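Local coordinates for protein Ta0487 (Thermoplasma acidophilum, PDB 3KBQ) that is of unknown function but belongs to the CinA family and, in the portion crystallised, forms a probable molybdopterin-binding domain, at residues 47-53 against 77-83; 98-102 against 115-121; 101-106 against 130-136. All coordinates share one frame; numbering follows the deposited sequence.

Contact 1: 47-53 against 77-83; sequences DDLDEIG and DDMTVEG
The start of helix 49-62 meets the start of helix 80-87 closely enough that the CA atoms of Leu49 and Gly83 lie 4.5 Å apart. A CB at Gly83 would run into Ile52 CG2, consistent with glycine here; that branch lies over the bare backbone, 3.9 Å from Gly83 CA. Leu49 carries its isobutyl group across Met79 at about a right angle. The bend of Met79 at its last torsion (chi3 85°) turns the methyl back toward the leucine, and Met79 CE ends 3.4 Å from Leu49 CG, tighter than usual for two carbons. The sulfur of Met79 rests against the carbonyl of Asp47. Toward Asp47 and Asp77 the contact turns polar: a water takes the N-H of Met79 at 2.8 Å and donates to Asp47 OD1. Asp47 OD2 and Asp77 OD2 stand 3.5 Å apart, like charges whose carboxylate planes are turned by 52°; a sulfate ion lies near Asp47. Asp48 caps its helix, OD2 accepting from Glu51 N at 3.0 Å and more weakly from Asp50 N. Strand 5-11 lies alongside, Val11 touching Asp47, Ile52 and Thr80, while the Thr80 hydroxyl is hydrogen-bonded to Gly70 O just past strand 65-69.

Contact 2: 98-102 against 115-121; sequences ALAMI and RLKMAKI
Ile102 reaches from helix 96-106 into the turn at 118-119, and its side chain can be traced outward. From CB, the CG2 branch extends to Met118 CE at 4.0 Å. The other branch, CG1, lies anti to the carbonyl carbon (chi1 -66°) and carries CD1 to the backbone at the junction of Met118 and Ala119, where Ile102 CD1 is 3.8 Å from Ala119 N. This methyl sits over the Met118-Ala119 peptide, touching the CB of each residue. One turn earlier on helix 96-106, the backbone at Leu99 receives Ala119 CB, 3.5 Å from Leu99 N; the same methyl also faces the CB atoms of Ala98 and Leu99. The two leucines approach through single methyls, Leu99 CD1 lying a tight 3.5 Å from Leu116 CD1. Ile121 CD1 closes the other end against Ala98 CB. The single methyl of Ala119, with Ala98 beside it, lets the backbones come close, Leu99 CA and Ala119 CA being 5.0 Å apart. Ala119 bonds through its backbone to Asp95, just before helix 96-106, and Ile121 to Arg93 in the small antiparallel pair of strands 93-94 and 120-121. The side-chain contacts across the pair are all apolar, which implies cohesion by shape and burial.

Contact 3: 101-106 against 130-136; sequences MIKKKY and NPVGTAP
Lys105 spans from helix 96-106 to the 130-136 loop, its ammonium hydrogen-bonded to the backbone there. The chain is extended as far as CE, Lys105 CD passing 3.9 Å from Thr134 CA, then bent at the last torsion (chi4 -82°) to bring NZ to the loop. Lys105 NZ donates to Gly133 O at 2.6 Å, tilted 24° from the carbonyl plane. The 2.4 Å from Lys105 NZ to Asn130 O is too short to be taken at face value, which leaves the exact position of NZ doubtful. With an alanine here the ammonium is gone, and Gly133 O would probably be left without this donor and the loop less firmly tied to helix 96-106. Asn130 shapes the loop from within: its OD1 accepts from Val132 N, making an Asx turn, and from Gly133 N at 2.8 Å, both arriving from the same face. Its amide nitrogen donates to Ala135 O at 2.7 Å, with Glu156 OE1 as a further acceptor.

Thr134 crosses Tyr106 at about a right angle. With chi1 at 55°, OG1 sits between the backbone N and carbonyl carbon and reaches the phenol, donating a weak bond of 3.3 Å to Tyr106 OH; CG2 approaches the ring obliquely. Met101 bends at its sulfur, placing CE a tight 3.4 Å from Pro136 CB, while Pro136 CD meets Ile102 CD1. The loop joins strand 125-128 to strand 137-142. Pro127 of the first strand touches both Met101 and Pro136, and helix 154-163 packs against Asn130 and Val132.

Overall arrangement
Along the chain contact 1 closes before the other two open, and contacts 2 and 3 then start from the same helix, 96-106, sharing Met101 and Ile102. Their centres lie 9 Å apart, and they touch where Met118 meets Thr134, Ala135 and Pro136 and where Arg115 packs on Tyr106. Contact 1 is about 17 Å, centre to centre, from contact 2 and touches it through Asp78 with Lys117 and Val81 with Lys120; it is about 21 Å from contact 3, without touching. Contact 1 thus joins two helix starts beside the parallel strands of the mixed sheet, whereas contacts 2 and 3 fasten helix 96-106 near its antiparallel edge, all within the one probable molybdopterin-binding domain.

Contact 1: 47-53 against 77-83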
loop_
_atom_site.group_PDB
_atom_site.type_symbol
_atom_site.label_atom_id
_atom_site.label_comp_id
_atom_site.label_asym_id
_atom_site.label_seq_id
_atom_site.Cartn_x
_atom_site.Cartn_y
_atom_site.Cartn_z
ATOM N N ASP B 47 3.251 5.365 11.075
ATOM C CA ASP B 47 4.264 6.275 11.554
ATOM C C ASP B 47 5.177 5.557 12.516
ATOM O O ASP B 47 5.061 5.716 13.722
ATOM C CB ASP B 47 3.596 7.497 12.209
ATOM C CG ASP B 47 2.721 8.233 11.201
ATOM O OD1 ASP B 47 3.336 8.820 10.266
ATOM O OD2 ASP B 47 1.462 8.148 11.272
ATOM N N ASP B 48 6.143 4.826 11.978
ATOM C CA ASP B 48 6.914 3.909 12.810
ATOM C C ASP B 48 8.241 3.664 12.097
ATOM O O ASP B 48 8.221 3.257 10.908
ATOM C CB ASP B 48 6.139 2.585 12.864
ATOM C CG ASP B 48 6.885 1.508 13.605
ATOM O OD1 ASP B 48 6.391 1.153 14.685
ATOM O OD2 ASP B 48 7.973 1.046 13.134
ATOM N N LEU B 49 9.366 3.874 12.800
ATOM C CA LEU B 49 10.687 3.852 12.129
ATOM C C LEU B 49 10.939 2.566 11.409
ATOM O O LEU B 49 11.370 2.577 10.275
ATOM C CB LEU B 49 11.877 4.107 13.104
ATOM C CG LEU B 49 11.887 5.521 13.689
ATOM C CD1 LEU B 49 13.003 5.678 14.762
ATOM C CD2 LEU B 49 12.016 6.589 12.614
ATOM N N ASP B 50 10.670 1.453 12.064
ATOM C CA ASP B 50 11.077 0.179 11.506
ATOM C C ASP B 50 10.168 -0.153 10.315
ATOM O O ASP B 50 10.621 -0.772 9.374
ATOM C CB ASP B 50 10.978 -0.938 12.520
ATOM C CG ASP B 50 12.082 -0.906 13.591
ATOM O OD1 ASP B 50 13.079 -0.149 13.476
ATOM O OD2 ASP B 50 11.940 -1.685 14.577
ATOM N N GLU B 51 8.897 0.241 10.381
ATOM C CA GLU B 51 7.955 -0.083 9.311
ATOM C C GLU B 51 8.272 0.741 8.093
ATOM O O GLU B 51 8.180 0.260 6.950
ATOM C CB GLU B 51 6.503 0.223 9.742
ATOM C CG GLU B 51 6.022 -0.704 10.869
ATOM C CD GLU B 51 5.829 -2.126 10.368
ATOM O OE1 GLU B 51 4.885 -2.362 9.591
ATOM O OE2 GLU B 51 6.649 -3.004 10.723
ATOM N N ILE B 52 8.650 1.991 8.337
ATOM C CA ILE B 52 9.052 2.905 7.249
ATOM C C ILE B 52 10.322 2.380 6.583
ATOM O O ILE B 52 10.419 2.355 5.322
ATOM C CB ILE B 52 9.244 4.373 7.789
ATOM C CG1 ILE B 52 7.889 5.043 8.103
ATOM C CG2 ILE B 52 10.055 5.257 6.771
ATOM C CD1 ILE B 52 7.974 6.117 9.207
ATOM N N GLY B 53 11.271 1.925 7.422
ATOM C CA GLY B 53 12.522 1.383 6.912
ATOM C C GLY B 53 12.268 0.151 6.020
ATOM O O GLY B 53 12.926 -0.011 4.959
ATOM N N ASP B 77 5.539 12.918 15.401
ATOM C CA ASP B 77 4.877 11.827 14.680
ATOM C C ASP B 77 5.397 11.755 13.239
ATOM O O ASP B 77 5.222 10.744 12.569
ATOM C CB ASP B 77 3.347 12.058 14.663
ATOM C CG ASP B 77 2.527 10.751 14.412
ATOM O OD1 ASP B 77 2.826 9.692 15.026
ATOM O OD2 ASP B 77 1.556 10.786 13.597
ATOM N N ASP B 78 6.023 12.830 12.760
ATOM C CA ASP B 78 6.563 12.843 11.385
ATOM C C ASP B 78 7.983 12.240 11.347
ATOM O O ASP B 78 8.973 12.965 11.576
ATOM C CB ASP B 78 6.552 14.271 10.814
ATOM C CG ASP B 78 5.131 14.806 10.606
ATOM O OD1 ASP B 78 4.320 14.059 10.043
ATOM O OD2 ASP B 78 4.805 15.941 11.066
ATOM N N MET B 79 8.052 10.941 11.030
ATOM C CA MET B 79 9.264 10.115 11.243
ATOM C C MET B 79 9.898 9.592 9.945
ATOM O O MET B 79 10.787 8.764 10.023
ATOM C CB MET B 79 8.948 8.834 12.069
ATOM C CG MET B 79 8.218 9.038 13.383
ATOM S SD MET B 79 8.020 7.457 14.255
ATOM C CE MET B 79 9.543 7.550 14.977
ATOM N N THR B 80 9.426 10.047 8.784
ATOM C CA THR B 80 9.742 9.379 7.527
ATOM C C THR B 80 11.236 9.527 7.160
ATOM O O THR B 80 11.883 8.540 6.830
ATOM C CB THR B 80 8.833 9.849 6.389
ATOM O OG1 THR B 80 7.474 9.477 6.710
ATOM C CG2 THR B 80 9.259 9.203 5.017
ATOM N N VAL B 81 11.769 10.743 7.268
ATOM C CA VAL B 81 13.193 10.991 6.992
ATOM C C VAL B 81 14.108 10.150 7.877
ATOM O O VAL B 81 15.053 9.507 7.396
ATOM C CB VAL B 81 13.568 12.516 7.138
ATOM C CG1 VAL B 81 15.107 12.732 6.874
ATOM C CG2 VAL B 81 12.787 13.285 6.150
ATOM N N GLU B 82 13.804 10.116 9.159
ATOM C CA GLU B 82 14.609 9.323 10.069
ATOM C C GLU B 82 14.504 7.827 9.732
ATOM O O GLU B 82 15.495 7.096 9.795
ATOM C CB GLU B 82 14.178 9.580 11.520
ATOM C CG GLU B 82 15.107 8.926 12.565
ATOM C CD GLU B 82 14.717 9.243 14.021
ATOM O OE1 GLU B 82 13.760 10.028 14.281
ATOM O OE2 GLU B 82 15.358 8.671 14.909
ATOM N N GLY B 83 13.291 7.353 9.456
ATOM C CA GLY B 83 13.123 5.946 9.043
ATOM C C GLY B 83 13.931 5.630 7.789
ATOM O O GLY B 83 14.533 4.572 7.693
HETATM O O HOH W 1 6.110 9.147 10.020
#

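Contact 2: 98-102 against 115-121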
loop_
_atom_site.group_PDB
_atom_site.type_symbol
_atom_site.label_atom_id
_atom_site.label_comp_id
_atom_site.label_asym_id
_atom_site.label_seq_id
_atom_site.Cartn_x
_atom_site.Cartn_y
_atom_site.Cartn_z
ATOM N N ALA B 98 18.639 24.031 4.468
ATOM C CA ALA B 98 17.312 23.573 4.911
ATOM C C ALA B 98 16.897 24.369 6.157
ATOM O O ALA B 98 15.806 24.967 6.195
ATOM C CB ALA B 98 17.328 22.069 5.209
ATOM N N LEU B 99 17.796 24.404 7.151
ATOM C CA LEU B 99 17.514 25.111 8.404
ATOM C C LEU B 99 17.161 26.596 8.157
ATOM O O LEU B 99 16.133 27.092 8.643
ATOM C CB LEU B 99 18.681 24.962 9.411
ATOM C CG LEU B 99 18.463 25.659 10.774
ATOM C CD1 LEU B 99 17.142 25.224 11.457
ATOM C CD2 LEU B 99 19.654 25.440 11.705
ATOM N N ALA B 100 18.024 27.277 7.395
ATOM C CA ALA B 100 17.735 28.631 6.902
ATOM C C ALA B 100 16.351 28.763 6.208
ATOM O O ALA B 100 15.597 29.671 6.531
ATOM C CB ALA B 100 18.862 29.124 5.971
ATOM N N MET B 101 16.026 27.867 5.278
ATOM C CA MET B 101 14.681 27.849 4.649
ATOM C C MET B 101 13.614 27.928 5.763
ATOM O O MET B 101 12.746 28.816 5.775
ATOM C CB MET B 101 14.450 26.581 3.810
ATOM C CG MET B 101 15.609 26.122 2.840
ATOM S SD MET B 101 15.239 24.892 1.483
ATOM C CE MET B 101 14.411 23.530 2.274
ATOM N N ILE B 102 13.707 26.994 6.718
ATOM C CA ILE B 102 12.705 26.856 7.772
ATOM C C ILE B 102 12.497 28.087 8.680
ATOM O O ILE B 102 11.344 28.501 8.926
ATOM C CB ILE B 102 12.935 25.561 8.582
ATOM C CG1 ILE B 102 12.670 24.354 7.654
ATOM C CG2 ILE B 102 11.977 25.525 9.804
ATOM C CD1 ILE B 102 13.409 23.096 7.990
ATOM N N ARG B 115 10.129 21.251 15.056
ATOM C CA ARG B 115 10.336 22.077 13.863
ATOM C C ARG B 115 11.789 22.050 13.364
ATOM O O ARG B 115 12.014 21.823 12.129
ATOM C CB ARG B 115 9.878 23.524 14.076
ATOM C CG ARG B 115 8.364 23.701 13.901
ATOM C CD ARG B 115 7.878 25.107 14.309
ATOM N NE ARG B 115 6.439 25.095 14.579
ATOM C CZ ARG B 115 5.814 25.991 15.338
ATOM N NH1 ARG B 115 6.502 26.970 15.935
ATOM N NH2 ARG B 115 4.506 25.907 15.526
ATOM N N LEU B 116 12.740 22.297 14.283
ATOM C CA LEU B 116 14.143 22.187 13.998
ATOM C C LEU B 116 14.448 20.874 13.303
ATOM O O LEU B 116 15.176 20.889 12.303
ATOM C CB LEU B 116 14.983 22.260 15.275
ATOM C CG LEU B 116 16.509 22.067 15.146
ATOM C CD1 LEU B 116 17.125 23.180 14.273
ATOM C CD2 LEU B 116 17.179 22.089 16.540
ATOM N N LYS B 117 13.886 19.758 13.810
ATOM C CA LYS B 117 14.252 18.424 13.285
ATOM C C LYS B 117 13.924 18.276 11.800
ATOM O O LYS B 117 14.496 17.399 11.134
ATOM C CB LYS B 117 13.723 17.261 14.150
ATOM C CG LYS B 117 12.251 16.900 13.969
ATOM C CD LYS B 117 12.076 15.755 12.943
ATOM C CE LYS B 117 10.788 15.910 12.061
ATOM N NZ LYS B 117 9.661 16.674 12.696
ATOM N N MET B 118 13.057 19.144 11.260
ATOM C CA MET B 118 12.778 19.101 9.805
ATOM C C MET B 118 13.993 19.438 8.938
ATOM O O MET B 118 13.978 19.138 7.734
ATOM C CB MET B 118 11.575 19.996 9.371
ATOM C CG MET B 118 10.189 19.537 9.820
ATOM S SD MET B 118 8.856 20.697 9.339
ATOM C CE MET B 118 9.531 22.318 9.735
ATOM N N ALA B 119 15.028 20.054 9.518
ATOM C CA ALA B 119 16.281 20.297 8.773
ATOM C C ALA B 119 17.300 19.164 8.863
ATOM O O ALA B 119 18.377 19.271 8.276
ATOM C CB ALA B 119 16.934 21.640 9.189
ATOM N N LYS B 120 16.991 18.105 9.626
ATOM C CA LYS B 120 17.921 16.980 9.848
ATOM C C LYS B 120 17.762 16.006 8.667
ATOM O O LYS B 120 16.653 15.561 8.352
ATOM C CB LYS B 120 17.651 16.316 11.213
ATOM C CG LYS B 120 18.222 17.001 12.466
ATOM C CD LYS B 120 19.701 16.526 12.752
ATOM C CE LYS B 120 20.085 16.397 14.280
ATOM N NZ LYS B 120 21.095 17.406 14.899
ATOM N N ILE B 121 18.852 15.716 7.966
ATOM C CA ILE B 121 18.789 15.042 6.658
ATOM C C ILE B 121 19.983 14.081 6.620
ATOM O O ILE B 121 21.007 14.408 7.212
ATOM C CB ILE B 121 18.911 16.121 5.560
ATOM C CG1 ILE B 121 17.539 16.582 5.070
ATOM C CG2 ILE B 121 19.695 15.694 4.365
ATOM C CD1 ILE B 121 17.645 17.987 4.408
#

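Contact 3: 101-106 against 130-136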
loop_
_atom_site.group_PDB
_atom_site.type_symbol
_atom_site.label_atom_id
_atom_site.label_comp_id
_atom_site.label_asym_id
_atom_site.label_seq_id
_atom_site.Cartn_x
_atom_site.Cartn_y
_atom_site.Cartn_z
ATOM N N MET B 101 16.026 27.867 5.278
ATOM C CA MET B 101 14.681 27.849 4.649
ATOM C C MET B 101 13.614 27.928 5.763
ATOM O O MET B 101 12.746 28.816 5.775
ATOM C CB MET B 101 14.450 26.581 3.810
ATOM C CG MET B 101 15.609 26.122 2.840
ATOM S SD MET B 101 15.239 24.892 1.483
ATOM C CE MET B 101 14.411 23.530 2.274
ATOM N N ILE B 102 13.707 26.994 6.718
ATOM C CA ILE B 102 12.705 26.856 7.772
ATOM C C ILE B 102 12.497 28.087 8.680
ATOM O O ILE B 102 11.344 28.501 8.926
ATOM C CB ILE B 102 12.935 25.561 8.582
ATOM C CG1 ILE B 102 12.670 24.354 7.654
ATOM C CG2 ILE B 102 11.977 25.525 9.804
ATOM C CD1 ILE B 102 13.409 23.096 7.990
ATOM N N LYS B 103 13.594 28.650 9.182
ATOM C CA LYS B 103 13.556 29.855 10.031
ATOM C C LYS B 103 12.917 31.050 9.308
ATOM O O LYS B 103 12.157 31.814 9.904
ATOM C CB LYS B 103 14.970 30.245 10.477
ATOM C CG LYS B 103 15.511 29.402 11.600
ATOM C CD LYS B 103 17.016 29.628 11.791
ATOM C CE LYS B 103 17.499 28.843 13.005
ATOM N NZ LYS B 103 18.973 28.925 13.201
ATOM N N LYS B 104 13.245 31.185 8.029
ATOM C CA LYS B 104 12.658 32.216 7.187
ATOM C C LYS B 104 11.148 32.021 7.121
ATOM O O LYS B 104 10.401 32.959 7.314
ATOM C CB LYS B 104 13.273 32.160 5.790
ATOM C CG LYS B 104 13.508 33.530 5.168
ATOM C CD LYS B 104 13.990 34.554 6.226
ATOM C CE LYS B 104 14.661 35.772 5.612
ATOM N NZ LYS B 104 13.833 36.339 4.507
ATOM N N LYS B 105 10.702 30.786 6.913
ATOM C CA LYS B 105 9.263 30.508 6.833
ATOM C C LYS B 105 8.522 30.820 8.121
ATOM O O LYS B 105 7.372 31.272 8.098
ATOM C CB LYS B 105 9.013 29.058 6.447
ATOM C CG LYS B 105 9.146 28.800 4.962
ATOM C CD LYS B 105 9.009 27.330 4.666
ATOM C CE LYS B 105 9.023 27.056 3.166
ATOM N NZ LYS B 105 7.664 27.281 2.528
ATOM N N TYR B 106 9.175 30.583 9.247
ATOM C CA TYR B 106 8.509 30.783 10.522
ATOM C C TYR B 106 8.720 32.185 11.086
ATOM O O TYR B 106 8.181 32.500 12.146
ATOM C CB TYR B 106 8.959 29.723 11.541
ATOM C CG TYR B 106 8.238 28.399 11.415
ATOM C CD1 TYR B 106 6.953 28.239 11.937
ATOM C CD2 TYR B 106 8.840 27.305 10.774
ATOM C CE1 TYR B 106 6.280 27.027 11.822
ATOM C CE2 TYR B 106 8.166 26.077 10.652
ATOM C CZ TYR B 106 6.894 25.954 11.180
ATOM O OH TYR B 106 6.220 24.770 11.100
ATOM N N ASN B 130 9.942 23.798 -0.356
ATOM C CA ASN B 130 8.510 23.641 -0.292
ATOM C C ASN B 130 7.881 25.024 -0.288
ATOM O O ASN B 130 7.753 25.633 0.765
ATOM C CB ASN B 130 8.133 22.870 0.971
ATOM C CG ASN B 130 6.660 22.546 1.065
ATOM O OD1 ASN B 130 5.809 23.038 0.290
ATOM N ND2 ASN B 130 6.338 21.716 2.046
ATOM N N PRO B 131 7.451 25.511 -1.465
ATOM C CA PRO B 131 6.972 26.883 -1.515
ATOM C C PRO B 131 5.610 27.061 -0.843
ATOM O O PRO B 131 5.222 28.196 -0.552
ATOM C CB PRO B 131 6.880 27.166 -3.021
ATOM C CG PRO B 131 6.659 25.851 -3.661
ATOM C CD PRO B 131 7.057 24.752 -2.668
ATOM N N VAL B 132 4.918 25.956 -0.565
ATOM C CA VAL B 132 3.558 25.961 -0.035
ATOM C C VAL B 132 3.547 25.747 1.472
ATOM O O VAL B 132 2.854 26.459 2.197
ATOM C CB VAL B 132 2.684 24.802 -0.640
ATOM C CG1 VAL B 132 1.242 24.865 -0.109
ATOM C CG2 VAL B 132 2.740 24.762 -2.160
ATOM N N GLY B 133 4.277 24.743 1.953
ATOM C CA GLY B 133 4.176 24.376 3.359
ATOM C C GLY B 133 5.534 24.522 3.984
ATOM O O GLY B 133 6.423 25.139 3.400
ATOM N N THR B 134 5.750 23.936 5.151
ATOM C CA THR B 134 7.049 24.185 5.771
ATOM C C THR B 134 8.094 23.067 5.616
ATOM O O THR B 134 9.284 23.363 5.678
ATOM C CB THR B 134 6.930 24.643 7.235
ATOM O OG1 THR B 134 6.163 23.677 7.974
ATOM C CG2 THR B 134 6.276 26.021 7.290
ATOM N N ALA B 135 7.682 21.811 5.437
ATOM C CA ALA B 135 8.681 20.744 5.365
ATOM C C ALA B 135 9.316 20.666 3.963
ATOM O O ALA B 135 8.590 20.548 2.973
ATOM C CB ALA B 135 8.064 19.411 5.751
ATOM N N PRO B 136 10.649 20.753 3.869
ATOM C CA PRO B 136 11.247 20.499 2.549
ATOM C C PRO B 136 10.958 19.054 2.073
ATOM O O PRO B 136 10.799 18.153 2.915
ATOM C CB PRO B 136 12.755 20.650 2.803
ATOM C CG PRO B 136 12.930 20.614 4.267
ATOM C CD PRO B 136 11.660 21.034 4.903
#